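Local structure of glycoside hydrolase, GH17 family (Formosa sp. Hel1_33_131, 6FCG) at residues L86-V91 and M117-W122; A121-K126 and I164-E169; A170-A175 and S210-S215. The protein probably hydrolyses internal beta-1,3-glucosidic bonds of laminarin, as an endo-acting glycoside hydrolase of family GH17. One frame throughout, in Å; residues are numbered along the deposited sequence.

In the fold
The three contacts follow one another across a TIM barrel, each near the C-terminal end of the strands it joins. Interactions 1 and 2 share A121 and W122 and pair strand 116-121 with its neighbours 83-87 and 161-168. Interaction 3 moves on to 206-212, next to 161-168, and binds the loop 170-175 that leaves the latter. All three are largely buried, though interaction 3 has an exposed rim at W174. Interaction 1 combines a backbone ladder with long side chains packed on both faces. Interaction 2 depends mainly on backbone bonds and a water, whereas in interaction 3, where a loop meets the end of a strand, one carboxylate does the work of the ladder.

Interaction 1 (L86-V91 and M117-W122); sequences LRTYNV and MMVGAW
Strands 83-87 and 116-121, connected through helix 95-109, form a beta-alpha-beta unit of the TIM barrel, and their parallel pairing loosens toward the C-terminal end. In the close-packed part, M118 N donates almost straight to L86 O (2.7 Å, 175°), while the next rung, T88 N to M118 O, is weak. Toward the barrel interior, R87 and M118 lie side by side, both extended with CG anti to the backbone N, so that M118 SD rests 3.5 Å from R87 CG. The R87 guanidinium, salt-bridged to E305 and hydrogen-bonded to N168, has Y89 CE2 over one face. Toward the helices, the L86 and M117 side chains cross obliquely, L86 CD1 3.8 Å from M117 CE, and V91 and V119 at about a right angle, CG1 to CG1. G120 fits where the chains run close, since a CB there would run into T88 O. Beyond it the backbones no longer bond directly. A water donates to Y89 O (2.9 Å) and weakly to A121 O, and N429 of a second subunit packs on Y89, N90 and W122. There Y89 O lies in the plane of the indole, at its edge, 3.6 Å from W122 CE3.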
ATOM      1  N   LEU A  86      39.288 -15.293  19.387  1.00 20.40           N
ATOM      2  CA  LEU A  86      38.250 -15.329  18.379  1.00 21.62           C
ATOM      3  C   LEU A  86      37.399 -16.579  18.459  1.00 22.56           C
ATOM      4  O   LEU A  86      37.740 -17.546  19.120  1.00 21.69           O
ATOM      5  CB  LEU A  86      38.762 -14.977  16.973  1.00 21.79           C
ATOM      6  CG  LEU A  86      40.017 -15.615  16.497  1.00 22.84           C
ATOM      7  CD1 LEU A  86      39.722 -16.908  15.781  1.00 25.39           C
ATOM      8  CD2 LEU A  86      40.732 -14.726  15.517  1.00 23.35           C
ATOM      9  N   ARG A  87      36.248 -16.482  17.805  1.00 24.52           N
ATOM     10  CA  ARG A  87      35.215 -17.489  17.772  1.00 24.52           C
ATOM     11  C   ARG A  87      34.940 -17.957  16.364  1.00 22.64           C
ATOM     12  O   ARG A  87      34.925 -17.174  15.420  1.00 23.63           O
ATOM     13  CB  ARG A  87      33.940 -16.842  18.244  1.00 27.29           C
ATOM     14  CG  ARG A  87      32.940 -17.828  18.700  1.00 28.81           C
ATOM     15  CD  ARG A  87      31.585 -17.209  18.916  1.00 27.47           C
ATOM     16  NE  ARG A  87      30.660 -18.315  18.793  1.00 26.79           N
ATOM     17  CZ  ARG A  87      29.374 -18.220  18.521  1.00 27.44           C
ATOM     18  NH1 ARG A  87      28.773 -17.031  18.404  1.00 26.14           N
ATOM     19  NH2 ARG A  87      28.689 -19.355  18.382  1.00 29.16           N
ATOM     20  N   THR A  88      34.607 -19.220  16.262  1.00 22.42           N
ATOM     21  CA  THR A  88      34.464 -19.936  15.006  1.00 23.82           C
ATOM     22  C   THR A  88      33.208 -20.816  15.062  1.00 22.43           C
ATOM     23  O   THR A  88      32.680 -21.081  16.167  1.00 21.79           O
ATOM     24  CB  THR A  88      35.779 -20.722  14.795  1.00 26.48           C
ATOM     25  OG1 THR A  88      36.500 -20.137  13.696  1.00 29.09           O
ATOM     26  CG2 THR A  88      35.559 -22.224  14.590  1.00 26.15           C
ATOM     27  N   TYR A  89      32.703 -21.251  13.910  1.00 21.31           N
ATOM     28  CA  TYR A  89      31.321 -21.829  13.873  1.00 22.03           C
ATOM     29  C   TYR A  89      31.191 -23.318  13.528  1.00 21.33           C
ATOM     30  O   TYR A  89      30.318 -24.010  14.069  1.00 20.19           O
ATOM     31  CB  TYR A  89      30.422 -20.981  12.963  1.00 21.43           C
ATOM     32  CG  TYR A  89      30.126 -19.649  13.588  1.00 21.22           C
ATOM     33  CD1 TYR A  89      31.004 -18.583  13.430  1.00 22.07           C
ATOM     34  CD2 TYR A  89      28.989 -19.458  14.376  1.00 20.68           C
ATOM     35  CE1 TYR A  89      30.769 -17.365  14.056  1.00 22.90           C
ATOM     36  CE2 TYR A  89      28.727 -18.239  14.978  1.00 21.34           C
ATOM     37  CZ  TYR A  89      29.618 -17.191  14.825  1.00 21.98           C
ATOM     38  OH  TYR A  89      29.375 -15.972  15.404  1.00 20.87           O
ATOM     39  N   ASN A  90      32.043 -23.796  12.630  1.00 20.99           N
ATOM     40  CA  ASN A  90      32.108 -25.206  12.365  1.00 20.39           C
ATOM     41  C   ASN A  90      33.531 -25.667  12.125  1.00 19.43           C
ATOM     42  O   ASN A  90      34.436 -24.863  11.924  1.00 18.88           O
ATOM     43  CB  ASN A  90      31.242 -25.580  11.180  1.00 21.35           C
ATOM     44  CG  ASN A  90      31.735 -24.987   9.892  1.00 22.31           C
ATOM     45  OD1 ASN A  90      31.386 -23.859   9.578  1.00 27.50           O
ATOM     46  ND2 ASN A  90      32.520 -25.710   9.140  1.00 22.48           N
ATOM     47  N   VAL A  91      33.683 -26.976  12.223  1.00 19.23           N
ATOM     48  CA  VAL A  91      34.916 -27.697  11.917  1.00 19.44           C
ATOM     49  C   VAL A  91      34.736 -28.736  10.799  1.00 19.95           C
ATOM     50  O   VAL A  91      35.507 -29.676  10.651  1.00 19.33           O
ATOM     51  CB  VAL A  91      35.591 -28.298  13.158  1.00 20.41           C
ATOM     52  CG1 VAL A  91      35.965 -27.230  14.154  1.00 19.49           C
ATOM     53  CG2 VAL A  91      34.769 -29.368  13.913  1.00 21.54           C
ATOM     54  N   MET A 117      41.437 -19.173  20.629  1.00 23.40           N
ATOM     55  CA  MET A 117      40.252 -19.575  19.871  1.00 24.57           C
ATOM     56  C   MET A 117      39.190 -20.304  20.683  1.00 22.10           C
ATOM     57  O   MET A 117      39.495 -21.196  21.463  1.00 21.17           O
ATOM     58  CB  MET A 117      40.643 -20.443  18.693  1.00 27.85           C
ATOM     59  CG  MET A 117      39.483 -20.719  17.735  1.00 31.44           C
ATOM     60  SD  MET A 117      39.898 -21.422  16.097  1.00 34.73           S
ATOM     61  CE  MET A 117      41.279 -20.407  15.617  1.00 30.42           C
ATOM     62  N   MET A 118      37.937 -19.883  20.480  1.00 21.95           N
ATOM     63  CA  MET A 118      36.711 -20.598  20.885  1.00 21.09           C
ATOM     64  C   MET A 118      36.245 -21.353  19.660  1.00 19.51           C
ATOM     65  O   MET A 118      35.825 -20.731  18.700  1.00 19.62           O
ATOM     66  CB  MET A 118      35.663 -19.588  21.327  1.00 22.76           C
ATOM     67  CG  MET A 118      34.303 -20.162  21.713  1.00 25.73           C
ATOM     68  SD  MET A 118      33.099 -18.847  22.072  1.00 27.74           S
ATOM     69  CE  MET A 118      31.627 -19.841  22.211  1.00 30.19           C
ATOM     70  N   VAL A 119      36.380 -22.686  19.656  1.00 19.76           N
ATOM     71  CA  VAL A 119      36.071 -23.500  18.473  1.00 19.34           C
ATOM     72  C   VAL A 119      34.651 -23.995  18.532  1.00 19.51           C
ATOM     73  O   VAL A 119      34.244 -24.632  19.487  1.00 18.67           O
ATOM     74  CB  VAL A 119      36.992 -24.699  18.322  1.00 19.71           C
ATOM     75  CG1 VAL A 119      36.516 -25.621  17.210  1.00 20.24           C
ATOM     76  CG2 VAL A 119      38.389 -24.243  18.007  1.00 20.67           C
ATOM     77  N   GLY A 120      33.905 -23.702  17.476  1.00 19.87           N
ATOM     78  CA  GLY A 120      32.524 -24.128  17.328  1.00 18.83           C
ATOM     79  C   GLY A 120      32.424 -25.444  16.606  1.00 18.00           C
ATOM     80  O   GLY A 120      32.973 -25.623  15.512  1.00 16.90           O
ATOM     81  N   ALA A 121      31.745 -26.376  17.263  1.00 18.12           N
ATOM     82  CA  ALA A 121      31.354 -27.641  16.665  1.00 17.93           C
ATOM     83  C   ALA A 121      29.889 -27.447  16.302  1.00 17.80           C
ATOM     84  O   ALA A 121      29.063 -27.172  17.193  1.00 17.36           O
ATOM     85  CB  ALA A 121      31.516 -28.772  17.663  1.00 17.20           C
ATOM     86  N   TRP A 122      29.575 -27.546  15.013  1.00 16.90           N
ATOM     87  CA  TRP A 122      28.207 -27.345  14.566  1.00 17.19           C
ATOM     88  C   TRP A 122      27.361 -28.598  14.815  1.00 17.76           C
ATOM     89  O   TRP A 122      27.774 -29.711  14.482  1.00 18.39           O
ATOM     90  CB  TRP A 122      28.146 -26.979  13.096  1.00 17.25           C
ATOM     91  CG  TRP A 122      26.772 -26.533  12.703  1.00 16.67           C
ATOM     92  CD1 TRP A 122      25.710 -27.336  12.368  1.00 16.39           C
ATOM     93  CD2 TRP A 122      26.297 -25.196  12.639  1.00 15.80           C
ATOM     94  NE1 TRP A 122      24.608 -26.564  12.106  1.00 16.27           N
ATOM     95  CE2 TRP A 122      24.940 -25.249  12.254  1.00 15.90           C
ATOM     96  CE3 TRP A 122      26.877 -23.961  12.861  1.00 15.58           C
ATOM     97  CZ2 TRP A 122      24.163 -24.103  12.085  1.00 15.95           C
ATOM     98  CZ3 TRP A 122      26.100 -22.816  12.698  1.00 15.89           C
ATOM     99  CH2 TRP A 122      24.763 -22.891  12.306  1.00 15.80           C
TER
HETATM  100  O   HOH W   1      28.874 -24.053  16.557  1.00 18.05           O

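Interaction 2 (A121-K126 and I164-E169); sequences AWIDCK and IAVGNE
Where strand 116-121 runs out beside strand 161-168, the parallel pairing ends with two good backbone bonds and then passes to a water. A121 supplies both partners of the direct pairing: its N-H reaches A165 O (2.9 Å, 170°), and its carbonyl accepts from G167 N (2.8 Å, 150°). In each bond the donor approaches nearly along the C=O axis. One step further on, I123 N and N168 N no longer face a carbonyl across the gap; both donate to a single water, 3.1 Å from I123 N and lying over the centre of one face of the W122 ring. The indole N-H is also satisfied. W122 NE1 points in its ring plane at D124 OD1 (2.7 Å), meeting that oxygen from above the carboxylate plane, and the same oxygen takes a second indole N-H from W129. Backbone W122 N goes to E146.

Apolar contact is modest. I123 CG1 lies against V166 CG1 at 3.9 Å and close to G167 N; the backbone angles of G167 (with phi at 92°) would press a CB against the carbonyl O of V166, which calls for glycine. N168, with CG anti to its backbone N, brings ND2 obliquely to within 3.7 Å of W122 CZ3, while its OD1 receives R87 NH2.

This asparagine precedes E169 at the end of the strand and packs on E305, consistent with the Asn-Glu pair of clan GH-A glycosidases. The bonds of A121 and then the shared water satisfy the backbone donors as the strands part, while the arginine bond fixes the rotation of the N168 amide.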
ATOM      1  N   ALA A 121      31.745 -26.376  17.263  1.00 18.12           N
ATOM      2  CA  ALA A 121      31.354 -27.641  16.665  1.00 17.93           C
ATOM      3  C   ALA A 121      29.889 -27.447  16.302  1.00 17.80           C
ATOM      4  O   ALA A 121      29.063 -27.172  17.193  1.00 17.36           O
ATOM      5  CB  ALA A 121      31.516 -28.772  17.663  1.00 17.20           C
ATOM      6  N   TRP A 122      29.575 -27.546  15.013  1.00 16.90           N
ATOM      7  CA  TRP A 122      28.207 -27.345  14.566  1.00 17.19           C
ATOM      8  C   TRP A 122      27.361 -28.598  14.815  1.00 17.76           C
ATOM      9  O   TRP A 122      27.774 -29.711  14.482  1.00 18.39           O
ATOM     10  CB  TRP A 122      28.146 -26.979  13.096  1.00 17.25           C
ATOM     11  CG  TRP A 122      26.772 -26.533  12.703  1.00 16.67           C
ATOM     12  CD1 TRP A 122      25.710 -27.336  12.368  1.00 16.39           C
ATOM     13  CD2 TRP A 122      26.297 -25.196  12.639  1.00 15.80           C
ATOM     14  NE1 TRP A 122      24.608 -26.564  12.106  1.00 16.27           N
ATOM     15  CE2 TRP A 122      24.940 -25.249  12.254  1.00 15.90           C
ATOM     16  CE3 TRP A 122      26.877 -23.961  12.861  1.00 15.58           C
ATOM     17  CZ2 TRP A 122      24.163 -24.103  12.085  1.00 15.95           C
ATOM     18  CZ3 TRP A 122      26.100 -22.816  12.698  1.00 15.89           C
ATOM     19  CH2 TRP A 122      24.763 -22.891  12.306  1.00 15.80           C
ATOM     20  N   ILE A 123      26.161 -28.378  15.358  1.00 17.52           N
ATOM     21  CA  ILE A 123      25.210 -29.428  15.669  1.00 17.11           C
ATOM     22  C   ILE A 123      23.945 -29.268  14.833  1.00 17.71           C
ATOM     23  O   ILE A 123      23.342 -28.187  14.788  1.00 18.75           O
ATOM     24  CB  ILE A 123      24.852 -29.344  17.156  1.00 16.48           C
ATOM     25  CG1 ILE A 123      26.091 -29.620  18.007  1.00 16.78           C
ATOM     26  CG2 ILE A 123      23.737 -30.302  17.515  1.00 16.62           C
ATOM     27  CD1 ILE A 123      26.665 -31.031  17.924  1.00 16.00           C
ATOM     28  N   ASP A 124      23.533 -30.365  14.211  1.00 18.38           N
ATOM     29  CA  ASP A 124      22.321 -30.433  13.394  1.00 18.26           C
ATOM     30  C   ASP A 124      21.334 -31.452  13.935  1.00 16.99           C
ATOM     31  O   ASP A 124      21.727 -32.434  14.556  1.00 17.97           O
ATOM     32  CB  ASP A 124      22.690 -30.882  11.992  1.00 18.90           C
ATOM     33  CG  ASP A 124      23.315 -29.781  11.152  1.00 20.28           C
ATOM     34  OD1 ASP A 124      22.981 -28.592  11.339  1.00 20.94           O
ATOM     35  OD2 ASP A 124      24.111 -30.128  10.239  1.00 21.38           O
ATOM     36  N   CYS A 125      20.066 -31.215  13.652  1.00 16.63           N
ATOM     37  CA  CYS A 125      19.011 -32.193  13.785  1.00 17.46           C
ATOM     38  C   CYS A 125      19.000 -33.100  12.576  1.00 17.35           C
ATOM     39  O   CYS A 125      19.652 -32.821  11.574  1.00 16.43           O
ATOM     40  CB  CYS A 125      17.655 -31.491  13.881  1.00 18.78           C
ATOM     41  SG  CYS A 125      16.949 -30.828  12.325  1.00 20.42           S
ATOM     42  N   LYS A 126      18.249 -34.192  12.674  1.00 19.43           N
ATOM     43  CA  LYS A 126      18.162 -35.167  11.591  1.00 22.57           C
ATOM     44  C   LYS A 126      17.643 -34.553  10.279  1.00 22.23           C
ATOM     45  O   LYS A 126      16.634 -33.860  10.273  1.00 20.26           O
ATOM     46  CB  LYS A 126      17.269 -36.329  11.980  1.00 26.76           C
ATOM     47  CG  LYS A 126      17.277 -37.472  10.966  1.00 32.26           C
ATOM     48  CD  LYS A 126      16.350 -38.575  11.436  1.00 35.57           C
ATOM     49  CE  LYS A 126      16.515 -39.829  10.599  1.00 39.56           C
ATOM     50  NZ  LYS A 126      15.203 -40.550  10.575  1.00 44.40           N
ATOM     51  N   ILE A 164      35.662 -25.236  23.575  1.00 19.37           N
ATOM     52  CA  ILE A 164      34.812 -25.857  22.564  1.00 18.22           C
ATOM     53  C   ILE A 164      33.355 -25.513  22.867  1.00 17.18           C
ATOM     54  O   ILE A 164      32.894 -25.724  23.967  1.00 16.30           O
ATOM     55  CB  ILE A 164      34.993 -27.356  22.489  1.00 18.13           C
ATOM     56  CG1 ILE A 164      36.431 -27.687  22.112  1.00 17.60           C
ATOM     57  CG2 ILE A 164      34.042 -27.940  21.444  1.00 18.91           C
ATOM     58  CD1 ILE A 164      36.758 -29.166  22.082  1.00 18.70           C
ATOM     59  N   ALA A 165      32.667 -24.981  21.865  1.00 16.79           N
ATOM     60  CA  ALA A 165      31.236 -24.698  21.931  1.00 17.08           C
ATOM     61  C   ALA A 165      30.471 -25.758  21.164  1.00 17.55           C
ATOM     62  O   ALA A 165      30.703 -25.946  19.950  1.00 18.56           O
ATOM     63  CB  ALA A 165      30.951 -23.341  21.340  1.00 17.18           C
ATOM     64  N   VAL A 166      29.587 -26.464  21.858  1.00 17.95           N
ATOM     65  CA  VAL A 166      28.718 -27.484  21.251  1.00 18.71           C
ATOM     66  C   VAL A 166      27.463 -26.813  20.731  1.00 19.16           C
ATOM     67  O   VAL A 166      26.542 -26.504  21.493  1.00 20.77           O
ATOM     68  CB  VAL A 166      28.334 -28.552  22.285  1.00 18.17           C
ATOM     69  CG1 VAL A 166      27.407 -29.591  21.667  1.00 18.24           C
ATOM     70  CG2 VAL A 166      29.574 -29.230  22.821  1.00 18.20           C
ATOM     71  N   GLY A 167      27.458 -26.535  19.444  1.00 20.41           N
ATOM     72  CA  GLY A 167      26.317 -25.901  18.794  1.00 21.98           C
ATOM     73  C   GLY A 167      26.342 -24.386  18.720  1.00 21.13           C
ATOM     74  O   GLY A 167      26.992 -23.701  19.515  1.00 23.14           O
ATOM     75  N   ASN A 168      25.666 -23.872  17.706  1.00 19.50           N
ATOM     76  CA  ASN A 168      25.470 -22.456  17.553  1.00 19.53           C
ATOM     77  C   ASN A 168      24.013 -22.152  17.250  1.00 19.68           C
ATOM     78  O   ASN A 168      23.539 -22.314  16.096  1.00 19.10           O
ATOM     79  CB  ASN A 168      26.345 -21.873  16.425  1.00 19.79           C
ATOM     80  CG  ASN A 168      26.054 -20.390  16.207  1.00 18.59           C
ATOM     81  OD1 ASN A 168      26.360 -19.579  17.053  1.00 18.32           O
ATOM     82  ND2 ASN A 168      25.451 -20.052  15.104  1.00 17.87           N
ATOM     83  N   GLU A 169      23.326 -21.670  18.273  1.00 20.12           N
ATOM     84  CA  GLU A 169      21.893 -21.402  18.200  1.00 20.87           C
ATOM     85  C   GLU A 169      21.148 -22.683  17.849  1.00 19.62           C
ATOM     86  O   GLU A 169      20.088 -22.659  17.215  1.00 19.83           O
ATOM     87  CB  GLU A 169      21.567 -20.235  17.243  1.00 22.18           C
ATOM     88  CG  GLU A 169      21.924 -18.885  17.842  1.00 23.86           C
ATOM     89  CD  GLU A 169      21.734 -17.700  16.899  1.00 27.43           C
ATOM     90  OE1 GLU A 169      21.054 -17.893  15.883  1.00 31.48           O
ATOM     91  OE2 GLU A 169      22.258 -16.585  17.155  1.00 30.04           O
TER
HETATM   92  O   HOH W   2      24.571 -25.705  15.374  1.00 17.22           O

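Interaction 3 (A170-A175 and S210-S215); sequences AMVKWA and SDNFAS
Past the end of strand 161-168, the loop 170-175 is tied to the last residues of strand 206-212 and the helix start that follows, chiefly by the carboxylate of D211. Among the hydrogen bonds, only one runs directly between the segments: M171 N donates to the syn lone pair of D211 OD2 (2.9 Å, 152°). The other oxygen works within its own segment. D211 OD1 accepts N212 N on its anti lone pair at 2.7 Å, and S215 OG donates to the same D211 OD1, also at 2.7 Å, from 65° out of the carboxylate plane. Next to it, N212 OD1 takes A214 N (2.9 Å), a capping bond at the turn into helix 214-218.

Two waters extend this network. One accepts from A170 N and donates to both S210 O and D211 OD2; the other accepts from W174 NE1, in the plane of the indole, and donates to N212 OD1.

The carbon contacts are few. V172, which opens a type I turn to A175, has CG2 anti to its backbone N; this methyl lies 3.7 Å from N212 CB and also over one face of the W174 ring, toward its rim. The N212 amide stands at 79° to that ring, with ND2 3.8 Å from W174 CZ2 at the edge. M171, bent at its end, brings its methyl back beside D211 OD2.

An alanine in place of D211 would remove both carboxylate oxygens and would probably loosen the loop from the helix start, leaving M171 N, N212 N and S215 OG without these acceptors. Four donors, one of them a water, converge on this buried carboxylate, which would probably favour its ionised form.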
ATOM      1  N   ALA A 170      21.694 -23.799  18.301  1.00 17.82           N
ATOM      2  CA  ALA A 170      21.171 -25.072  17.901  1.00 17.86           C
ATOM      3  C   ALA A 170      19.916 -25.492  18.662  1.00 17.10           C
ATOM      4  O   ALA A 170      19.290 -26.446  18.256  1.00 17.15           O
ATOM      5  CB  ALA A 170      22.268 -26.134  18.010  1.00 17.84           C
ATOM      6  N   MET A 171      19.591 -24.815  19.759  1.00 17.31           N
ATOM      7  CA  MET A 171      18.404 -25.119  20.574  1.00 18.83           C
ATOM      8  C   MET A 171      17.264 -24.130  20.390  1.00 18.40           C
ATOM      9  O   MET A 171      16.135 -24.407  20.784  1.00 18.97           O
ATOM     10  CB  MET A 171      18.757 -25.140  22.070  1.00 18.51           C
ATOM     11  CG  MET A 171      19.703 -26.260  22.461  1.00 20.63           C
ATOM     12  SD  MET A 171      20.148 -26.289  24.220  1.00 21.75           S
ATOM     13  CE  MET A 171      21.126 -24.799  24.298  1.00 22.13           C
ATOM     14  N   VAL A 172      17.533 -22.998  19.769  1.00 18.73           N
ATOM     15  CA  VAL A 172      16.486 -21.986  19.631  1.00 20.82           C
ATOM     16  C   VAL A 172      15.394 -22.467  18.644  1.00 20.42           C
ATOM     17  O   VAL A 172      15.701 -22.911  17.533  1.00 19.05           O
ATOM     18  CB  VAL A 172      17.080 -20.608  19.224  1.00 22.02           C
ATOM     19  CG1 VAL A 172      17.365 -20.498  17.715  1.00 23.36           C
ATOM     20  CG2 VAL A 172      16.174 -19.479  19.661  1.00 20.91           C
ATOM     21  N   LYS A 173      14.137 -22.375  19.062  1.00 20.50           N
ATOM     22  CA  LYS A 173      13.024 -23.028  18.340  1.00 20.29           C
ATOM     23  C   LYS A 173      12.696 -22.399  16.971  1.00 19.77           C
ATOM     24  O   LYS A 173      12.059 -23.035  16.157  1.00 19.10           O
ATOM     25  CB  LYS A 173      11.764 -23.033  19.178  1.00 20.30           C
ATOM     26  CG  LYS A 173      11.907 -23.631  20.577  1.00 21.88           C
ATOM     27  CD  LYS A 173      12.236 -25.100  20.587  1.00 22.70           C
ATOM     28  CE  LYS A 173      12.131 -25.659  21.998  1.00 23.49           C
ATOM     29  NZ  LYS A 173      12.796 -26.993  22.037  1.00 24.30           N
ATOM     30  N   TRP A 174      13.140 -21.165  16.745  1.00 19.42           N
ATOM     31  CA  TRP A 174      13.019 -20.513  15.455  1.00 19.06           C
ATOM     32  C   TRP A 174      14.120 -20.825  14.433  1.00 18.33           C
ATOM     33  O   TRP A 174      14.013 -20.424  13.293  1.00 17.57           O
ATOM     34  CB  TRP A 174      12.834 -18.977  15.602  1.00 19.14           C
ATOM     35  CG  TRP A 174      13.800 -18.196  16.507  1.00 19.37           C
ATOM     36  CD1 TRP A 174      13.501 -17.636  17.720  1.00 19.05           C
ATOM     37  CD2 TRP A 174      15.186 -17.835  16.225  1.00 19.58           C
ATOM     38  NE1 TRP A 174      14.614 -16.973  18.222  1.00 19.67           N
ATOM     39  CE2 TRP A 174      15.646 -17.066  17.322  1.00 18.72           C
ATOM     40  CE3 TRP A 174      16.077 -18.099  15.150  1.00 18.66           C
ATOM     41  CZ2 TRP A 174      16.921 -16.584  17.381  1.00 18.05           C
ATOM     42  CZ3 TRP A 174      17.346 -17.612  15.209  1.00 17.08           C
ATOM     43  CH2 TRP A 174      17.769 -16.874  16.315  1.00 18.35           C
ATOM     44  N   ALA A 175      15.160 -21.548  14.816  1.00 18.77           N
ATOM     45  CA  ALA A 175      16.169 -21.972  13.859  1.00 18.51           C
ATOM     46  C   ALA A 175      15.657 -23.217  13.108  1.00 18.62           C
ATOM     47  O   ALA A 175      16.189 -24.340  13.251  1.00 18.10           O
ATOM     48  CB  ALA A 175      17.496 -22.252  14.560  1.00 18.98           C
ATOM     49  N   SER A 210      26.815 -22.235  22.482  1.00 19.55           N
ATOM     50  CA  SER A 210      26.567 -20.832  22.194  1.00 19.96           C
ATOM     51  C   SER A 210      25.161 -20.726  21.626  1.00 19.82           C
ATOM     52  O   SER A 210      24.839 -21.324  20.599  1.00 19.10           O
ATOM     53  CB  SER A 210      27.645 -20.264  21.270  1.00 20.19           C
ATOM     54  OG  SER A 210      27.863 -18.889  21.550  1.00 19.95           O
ATOM     55  N   ASP A 211      24.313 -19.974  22.308  1.00 19.79           N
ATOM     56  CA  ASP A 211      22.902 -19.960  21.955  1.00 19.74           C
ATOM     57  C   ASP A 211      22.199 -18.669  22.383  1.00 18.46           C
ATOM     58  O   ASP A 211      22.713 -17.884  23.187  1.00 17.82           O
ATOM     59  CB  ASP A 211      22.199 -21.206  22.551  1.00 20.54           C
ATOM     60  CG  ASP A 211      21.096 -21.771  21.621  1.00 20.32           C
ATOM     61  OD1 ASP A 211      20.258 -20.971  21.134  1.00 17.91           O
ATOM     62  OD2 ASP A 211      21.093 -23.010  21.392  1.00 22.57           O
ATOM     63  N   ASN A 212      21.024 -18.471  21.808  1.00 17.59           N
ATOM     64  CA  ASN A 212      20.132 -17.368  22.138  1.00 18.27           C
ATOM     65  C   ASN A 212      19.743 -17.360  23.608  1.00 18.04           C
ATOM     66  O   ASN A 212      19.569 -18.400  24.225  1.00 17.56           O
ATOM     67  CB  ASN A 212      18.861 -17.508  21.309  1.00 19.27           C
ATOM     68  CG  ASN A 212      17.938 -16.322  21.446  1.00 19.92           C
ATOM     69  OD1 ASN A 212      16.953 -16.357  22.207  1.00 21.00           O
ATOM     70  ND2 ASN A 212      18.214 -15.275  20.673  1.00 20.66           N
ATOM     71  N   PHE A 213      19.570 -16.171  24.142  1.00 18.70           N
ATOM     72  CA  PHE A 213      19.188 -16.003  25.528  1.00 20.25           C
ATOM     73  C   PHE A 213      17.994 -16.861  25.934  1.00 21.61           C
ATOM     74  O   PHE A 213      17.937 -17.344  27.056  1.00 23.47           O
ATOM     75  CB  PHE A 213      18.899 -14.516  25.833  1.00 20.19           C
ATOM     76  CG  PHE A 213      17.577 -14.052  25.340  1.00 20.74           C
ATOM     77  CD1 PHE A 213      17.389 -13.737  24.014  1.00 21.46           C
ATOM     78  CD2 PHE A 213      16.500 -13.940  26.214  1.00 21.72           C
ATOM     79  CE1 PHE A 213      16.154 -13.289  23.563  1.00 21.76           C
ATOM     80  CE2 PHE A 213      15.262 -13.506  25.776  1.00 20.89           C
ATOM     81  CZ  PHE A 213      15.091 -13.178  24.449  1.00 21.67           C
ATOM     82  N   ALA A 214      17.021 -16.998  25.045  1.00 22.22           N
ATOM     83  CA  ALA A 214      15.818 -17.770  25.338  1.00 22.65           C
ATOM     84  C   ALA A 214      16.123 -19.262  25.487  1.00 20.91           C
ATOM     85  O   ALA A 214      15.532 -19.942  26.312  1.00 22.56           O
ATOM     86  CB  ALA A 214      14.760 -17.535  24.249  1.00 22.92           C
ATOM     87  N   SER A 215      17.047 -19.760  24.690  1.00 20.28           N
ATOM     88  CA  SER A 215      17.474 -21.166  24.778  1.00 21.00           C
ATOM     89  C   SER A 215      18.132 -21.506  26.109  1.00 20.90           C
ATOM     90  O   SER A 215      18.041 -22.620  26.576  1.00 21.50           O
ATOM     91  CB  SER A 215      18.461 -21.494  23.651  1.00 20.98           C
ATOM     92  OG  SER A 215      17.908 -21.160  22.399  1.00 20.56           O
TER
HETATM   93  O   HOH W   3      23.597 -24.096  20.441  1.00 11.02           O
HETATM   94  O   HOH W   4      14.432 -16.093  20.937  1.00 21.06           O